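Local coordinates for MAU2 chromatid cohesion factor homolog (Saccharomyces cerevisiae, PDB 4XDN), which forms a complex with SCC2 that is required for loading cohesin onto chromosomes, and so takes part in sister chromatid cohesion, at residues Q68-L73 with S85-E90; Y100-A105 with P141-S146. One frame throughout, in Å; residues are numbered along the deposited sequence.

Interaction 1: residues Q68-L73 with S85-E90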
loop_
_atom_site.group_PDB
_atom_site.type_symbol
_atom_site.label_atom_id
_atom_site.label_comp_id
_atom_site.label_asym_id
_atom_site.label_seq_id
_atom_site.Cartn_x
_atom_site.Cartn_y
_atom_site.Cartn_z
ATOM N N GLN A 68 6.980 7.773 36.019
ATOM C CA GLN A 68 6.955 8.523 37.268
ATOM C C GLN A 68 8.329 8.524 37.933
ATOM O O GLN A 68 8.721 9.510 38.556
ATOM C CB GLN A 68 5.907 7.945 38.220
ATOM C CG GLN A 68 4.483 7.957 37.651
ATOM C CD GLN A 68 3.515 8.861 38.399
ATOM O OE1 GLN A 68 3.855 9.475 39.410
ATOM N NE2 GLN A 68 2.287 8.939 37.898
ATOM N N MET A 69 9.058 7.422 37.790
ATOM C CA MET A 69 10.407 7.328 38.337
ATOM C C MET A 69 11.357 8.248 37.569
ATOM O O MET A 69 12.230 8.888 38.161
ATOM C CB MET A 69 10.903 5.881 38.296
ATOM C CG MET A 69 10.127 4.933 39.219
ATOM S SD MET A 69 10.488 5.138 40.969
ATOM C CE MET A 69 11.823 3.967 41.173
ATOM N N PHE A 70 11.180 8.319 36.251
ATOM C CA PHE A 70 11.942 9.257 35.433
ATOM C C PHE A 70 11.643 10.698 35.840
ATOM O O PHE A 70 12.554 11.514 35.988
ATOM C CB PHE A 70 11.628 9.075 33.944
ATOM C CG PHE A 70 12.351 7.923 33.295
ATOM C CD1 PHE A 70 13.712 7.736 33.483
ATOM C CD2 PHE A 70 11.663 7.033 32.483
ATOM C CE1 PHE A 70 14.371 6.680 32.879
ATOM C CE2 PHE A 70 12.316 5.972 31.878
ATOM C CZ PHE A 70 13.672 5.796 32.076
ATOM N N GLN A 71 10.359 11.005 36.003
ATOM C CA GLN A 71 9.934 12.341 36.404
ATOM C C GLN A 71 10.514 12.690 37.766
ATOM O O GLN A 71 10.841 13.845 38.045
ATOM C CB GLN A 71 8.408 12.433 36.433
ATOM C CG GLN A 71 7.785 12.441 35.053
ATOM C CD GLN A 71 6.268 12.463 35.076
ATOM O OE1 GLN A 71 5.637 11.873 35.952
ATOM N NE2 GLN A 71 5.676 13.148 34.106
ATOM N N LEU A 72 10.643 11.670 38.605
ATOM C CA LEU A 72 11.217 11.823 39.931
ATOM C C LEU A 72 12.639 12.369 39.834
ATOM O O LEU A 72 13.023 13.258 40.592
ATOM C CB LEU A 72 11.208 10.477 40.658
ATOM C CG LEU A 72 10.948 10.430 42.163
ATOM C CD1 LEU A 72 9.695 11.195 42.568
ATOM C CD2 LEU A 72 10.830 8.973 42.574
ATOM N N LEU A 73 13.408 11.841 38.887
ATOM C CA LEU A 73 14.782 12.277 38.681
ATOM C C LEU A 73 14.843 13.735 38.240
ATOM O O LEU A 73 15.659 14.506 38.740
ATOM C CB LEU A 73 15.477 11.392 37.642
ATOM C CG LEU A 73 15.776 9.953 38.068
ATOM C CD1 LEU A 73 16.282 9.134 36.889
ATOM C CD2 LEU A 73 16.789 9.927 39.206
ATOM N N SER A 85 19.650 14.907 29.546
ATOM C CA SER A 85 19.374 14.488 28.175
ATOM C C SER A 85 18.918 13.034 28.108
ATOM O O SER A 85 17.879 12.727 27.528
ATOM C CB SER A 85 20.614 14.675 27.297
ATOM O OG SER A 85 20.892 16.045 27.084
ATOM N N LYS A 86 19.705 12.146 28.704
ATOM C CA LYS A 86 19.431 10.715 28.648
ATOM C C LYS A 86 18.096 10.382 29.304
ATOM O O LYS A 86 17.265 9.687 28.715
ATOM C CB LYS A 86 20.560 9.935 29.324
ATOM C CG LYS A 86 20.498 8.425 29.129
ATOM C CD LYS A 86 20.598 8.041 27.656
ATOM C CE LYS A 86 20.864 6.555 27.468
ATOM N NZ LYS A 86 19.678 5.717 27.781
ATOM N N VAL A 87 17.893 10.886 30.519
ATOM C CA VAL A 87 16.662 10.640 31.262
ATOM C C VAL A 87 15.442 11.157 30.505
ATOM O O VAL A 87 14.430 10.462 30.393
ATOM C CB VAL A 87 16.707 11.298 32.661
ATOM C CG1 VAL A 87 15.345 11.208 33.356
ATOM C CG2 VAL A 87 17.782 10.644 33.524
ATOM N N THR A 88 15.539 12.378 29.992
ATOM C CA THR A 88 14.423 12.999 29.291
ATOM C C THR A 88 14.063 12.213 28.036
ATOM O O THR A 88 12.886 11.988 27.760
ATOM C CB THR A 88 14.746 14.455 28.910
ATOM O OG1 THR A 88 15.002 15.208 30.100
ATOM C CG2 THR A 88 13.584 15.097 28.155
ATOM N N PHE A 89 15.077 11.793 27.286
ATOM C CA PHE A 89 14.860 11.036 26.056
ATOM C C PHE A 89 14.174 9.697 26.330
ATOM O O PHE A 89 13.212 9.342 25.648
ATOM C CB PHE A 89 16.189 10.802 25.327
ATOM C CG PHE A 89 16.788 12.048 24.714
ATOM C CD1 PHE A 89 15.995 13.131 24.359
ATOM C CD2 PHE A 89 18.153 12.127 24.484
ATOM C CE1 PHE A 89 16.554 14.266 23.795
ATOM C CE2 PHE A 89 18.714 13.259 23.921
ATOM C CZ PHE A 89 17.913 14.328 23.575
ATOM N N GLU A 90 14.660 8.958 27.325
ATOM C CA GLU A 90 14.063 7.672 27.674
ATOM C C GLU A 90 12.626 7.857 28.141
ATOM O O GLU A 90 11.732 7.104 27.747
ATOM C CB GLU A 90 14.874 6.970 28.760
ATOM C CG GLU A 90 16.206 6.427 28.288
ATOM C CD GLU A 90 16.969 5.735 29.397
ATOM O OE1 GLU A 90 16.465 4.724 29.927
ATOM O OE2 GLU A 90 18.072 6.206 29.743
#
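Phe70 and Leu73, one helical turn apart, meet Val87, each taking a different methyl. Phe70 CD1 lies 3.8 Å from Val87 CG1, and that methyl also sits 3.8 Å from Phe70 O, so it touches both the ring and the backbone of the same residue. Leu73 CD1 approaches Val87 CG2 at 4.0 Å, the two side chains crossing at about a right angle. Val87 holds CG1 anti to its backbone N (chi1 172°), which leaves CG2 beside that N and directs the methyls to separate partners. Its carbonyl O lies over one face of the Phe70 ring, toward the rim.

The segments belong to helices 53-76 and 81-98, which follow each other in the chain and pack antiparallel, with local axes 9.7 Å apart at an angle of 152°. They form an antiparallel helical hairpin, consistent with the kind of unit that TPR-like superhelical arrays stack. All four touching residues are buried, and no hydrogen bond crosses between the segments.

The far end of the Phe70 ring rests on Glu90: CZ is 3.7 Å from Glu90 CB, and the extended chain brings Glu90 OE1 to the same ring atom, oblique to the ring. Ring and carboxylate planes stand 73° apart. Shortening Phe70 to an alanine would probably open a gap between the two helices, against Val87 and the CB of Glu90, and leave the carboxylate without the ring beside it.

Charge is gathered at the Glu90 carboxylate. Lys86 NZ, one turn back on the same helix, forms a salt bridge to Glu90 OE2 at 2.6 Å, coming from above the carboxylate plane. From helix 29-45, Tyr33 OH hydrogen-bonds OE2, while Arg40 forms a salt bridge and Gln37 a hydrogen bond to OE1.

Interaction 2: residues Y100-A105 with P141-S146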
loop_
_atom_site.group_PDB
_atom_site.type_symbol
_atom_site.label_atom_id
_atom_site.label_comp_id
_atom_site.label_asym_id
_atom_site.label_seq_id
_atom_site.Cartn_x
_atom_site.Cartn_y
_atom_site.Cartn_z
ATOM N N TYR A 100 -0.965 9.478 25.053
ATOM C CA TYR A 100 -1.421 10.537 24.156
ATOM C C TYR A 100 -0.945 11.907 24.641
ATOM O O TYR A 100 -1.370 12.942 24.126
ATOM C CB TYR A 100 -2.949 10.538 24.046
ATOM C CG TYR A 100 -3.529 9.324 23.358
ATOM C CD1 TYR A 100 -3.244 9.053 22.026
ATOM C CD2 TYR A 100 -4.379 8.460 24.033
ATOM C CE1 TYR A 100 -3.776 7.949 21.392
ATOM C CE2 TYR A 100 -4.919 7.354 23.406
ATOM C CZ TYR A 100 -4.616 7.104 22.086
ATOM O OH TYR A 100 -5.152 6.002 21.461
ATOM N N ASN A 101 -0.065 11.908 25.637
ATOM C CA ASN A 101 0.429 13.149 26.220
ATOM C C ASN A 101 1.556 13.749 25.385
ATOM O O ASN A 101 2.715 13.787 25.804
ATOM C CB ASN A 101 0.890 12.899 27.656
ATOM C CG ASN A 101 -0.244 12.445 28.551
ATOM O OD1 ASN A 101 -0.693 11.304 28.466
ATOM N ND2 ASN A 101 -0.719 13.338 29.409
ATOM N N PHE A 102 1.195 14.222 24.198
ATOM C CA PHE A 102 2.160 14.737 23.238
ATOM C C PHE A 102 2.623 16.145 23.601
ATOM O O PHE A 102 3.800 16.470 23.453
ATOM C CB PHE A 102 1.553 14.721 21.832
ATOM C CG PHE A 102 1.065 13.359 21.401
ATOM C CD1 PHE A 102 1.838 12.229 21.623
ATOM C CD2 PHE A 102 -0.168 13.211 20.788
ATOM C CE1 PHE A 102 1.393 10.980 21.232
ATOM C CE2 PHE A 102 -0.619 11.961 20.395
ATOM C CZ PHE A 102 0.164 10.845 20.619
ATOM N N ASP A 103 1.699 16.977 24.074
ATOM C CA ASP A 103 2.046 18.321 24.524
ATOM C C ASP A 103 3.044 18.268 25.675
ATOM O O ASP A 103 3.982 19.064 25.734
ATOM C CB ASP A 103 0.796 19.087 24.957
ATOM C CG ASP A 103 -0.112 19.433 23.792
ATOM O OD1 ASP A 103 0.338 19.336 22.632
ATOM O OD2 ASP A 103 -1.276 19.812 24.037
ATOM N N LEU A 104 2.835 17.324 26.586
ATOM C CA LEU A 104 3.726 17.142 27.726
ATOM C C LEU A 104 5.119 16.749 27.256
ATOM O O LEU A 104 6.123 17.289 27.725
ATOM C CB LEU A 104 3.171 16.077 28.673
ATOM C CG LEU A 104 4.029 15.712 29.885
ATOM C CD1 LEU A 104 4.202 16.907 30.807
ATOM C CD2 LEU A 104 3.405 14.541 30.629
ATOM N N ALA A 105 5.170 15.796 26.333
ATOM C CA ALA A 105 6.432 15.355 25.759
ATOM C C ALA A 105 7.155 16.531 25.114
ATOM O O ALA A 105 8.357 16.708 25.293
ATOM C CB ALA A 105 6.194 14.256 24.743
ATOM N N PRO A 141 5.267 14.850 15.710
ATOM C CA PRO A 141 4.244 15.109 14.688
ATOM C C PRO A 141 3.654 13.837 14.074
ATOM O O PRO A 141 2.448 13.788 13.832
ATOM C CB PRO A 141 5.004 15.919 13.633
ATOM C CG PRO A 141 6.095 16.583 14.390
ATOM C CD PRO A 141 6.514 15.582 15.427
ATOM N N LEU A 142 4.486 12.828 13.833
ATOM C CA LEU A 142 4.015 11.584 13.227
ATOM C C LEU A 142 3.058 10.835 14.147
ATOM O O LEU A 142 2.053 10.292 13.689
ATOM C CB LEU A 142 5.197 10.681 12.864
ATOM C CG LEU A 142 5.975 11.064 11.601
ATOM C CD1 LEU A 142 7.215 10.194 11.466
ATOM C CD2 LEU A 142 5.105 10.950 10.353
ATOM N N MET A 143 3.369 10.806 15.439
ATOM C CA MET A 143 2.504 10.151 16.415
ATOM C C MET A 143 1.214 10.938 16.602
ATOM O O MET A 143 0.134 10.355 16.712
ATOM C CB MET A 143 3.215 9.994 17.760
ATOM C CG MET A 143 4.012 8.703 17.918
ATOM S SD MET A 143 3.087 7.176 17.662
ATOM C CE MET A 143 1.503 7.591 18.378
ATOM N N ARG A 144 1.332 12.261 16.648
ATOM C CA ARG A 144 0.168 13.138 16.687
ATOM C C ARG A 144 -0.761 12.846 15.516
ATOM O O ARG A 144 -1.968 12.684 15.688
ATOM C CB ARG A 144 0.592 14.608 16.643
ATOM C CG ARG A 144 1.062 15.189 17.965
ATOM C CD ARG A 144 1.428 16.654 17.787
ATOM N NE ARG A 144 1.189 17.447 18.994
ATOM C CZ ARG A 144 2.132 17.860 19.839
ATOM N NH1 ARG A 144 3.411 17.569 19.634
ATOM N NH2 ARG A 144 1.791 18.576 20.901
ATOM N N ASP A 145 -0.171 12.777 14.326
ATOM C CA ASP A 145 -0.914 12.587 13.087
ATOM C C ASP A 145 -2.001 13.651 12.935
ATOM O O ASP A 145 -3.146 13.346 12.601
ATOM C CB ASP A 145 -1.521 11.182 13.040
ATOM C CG ASP A 145 -1.815 10.721 11.626
ATOM O OD1 ASP A 145 -1.039 11.063 10.708
ATOM O OD2 ASP A 145 -2.823 10.011 11.434
ATOM N N SER A 146 -1.618 14.899 13.186
ATOM C CA SER A 146 -2.522 16.041 13.097
ATOM C C SER A 146 -2.044 17.011 12.022
ATOM O O SER A 146 -0.869 17.376 11.990
ATOM C CB SER A 146 -2.615 16.754 14.449
ATOM O OG SER A 146 -3.323 17.978 14.339
#
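Phe102 and Arg144 slide past each other in opposite directions, with Phe102 CD2 3.7 Å from Arg144 CG. The ring and guanidinium planes are 51° apart, so the two groups do not stack flat: Arg144 CG rests against the CD2 side of the ring, and it is Phe102 CB that sits over the centre of one guanidinium face. Arg144 N and Tyr100 O lie over opposite faces of the ring, each toward the rim. Met143 crosses Phe102 at about a right angle and brings CB to 4.0 Å from Phe102 CE1. The bend of Arg144 at chi3 (149°) turns its end toward Asp103, and NH2 donates to Asp103 OD1 at the guanidinium edge. Carboxylate and guanidinium planes are 36° apart in this salt bridge; its modelled length is too short to be trusted in detail. The contact joins the N-terminal end of helix 102-119 to the C-terminal end of helix 126-144. Arg144 NH2 also pairs with Glu106, and Asp103 OD2 forms a salt bridge to a basic side chain of another protein's chain. At this partly exposed site Asp103 thus carries charge pairing both within the chain and across to the bound protein.

Interaction 1 joins helices 53-76 and 81-98, and interaction 2 joins helices 102-119 and 126-144, so no helix is shared and the first contact closes before the second opens. Their centres lie 18 Å apart and their nearest atoms about 4 Å, without touching. Helices 81-98 and 102-119 link them: Ser85, Thr88 and Phe89 lean on Leu112, and Ala105 packs on Val92 and Leu95. Together they belong to one continuous stack of helices in the N-terminal part of the array. Both also reach a chain of another protein, probably SCC2, placing this helical stack at the binding surface for that partner.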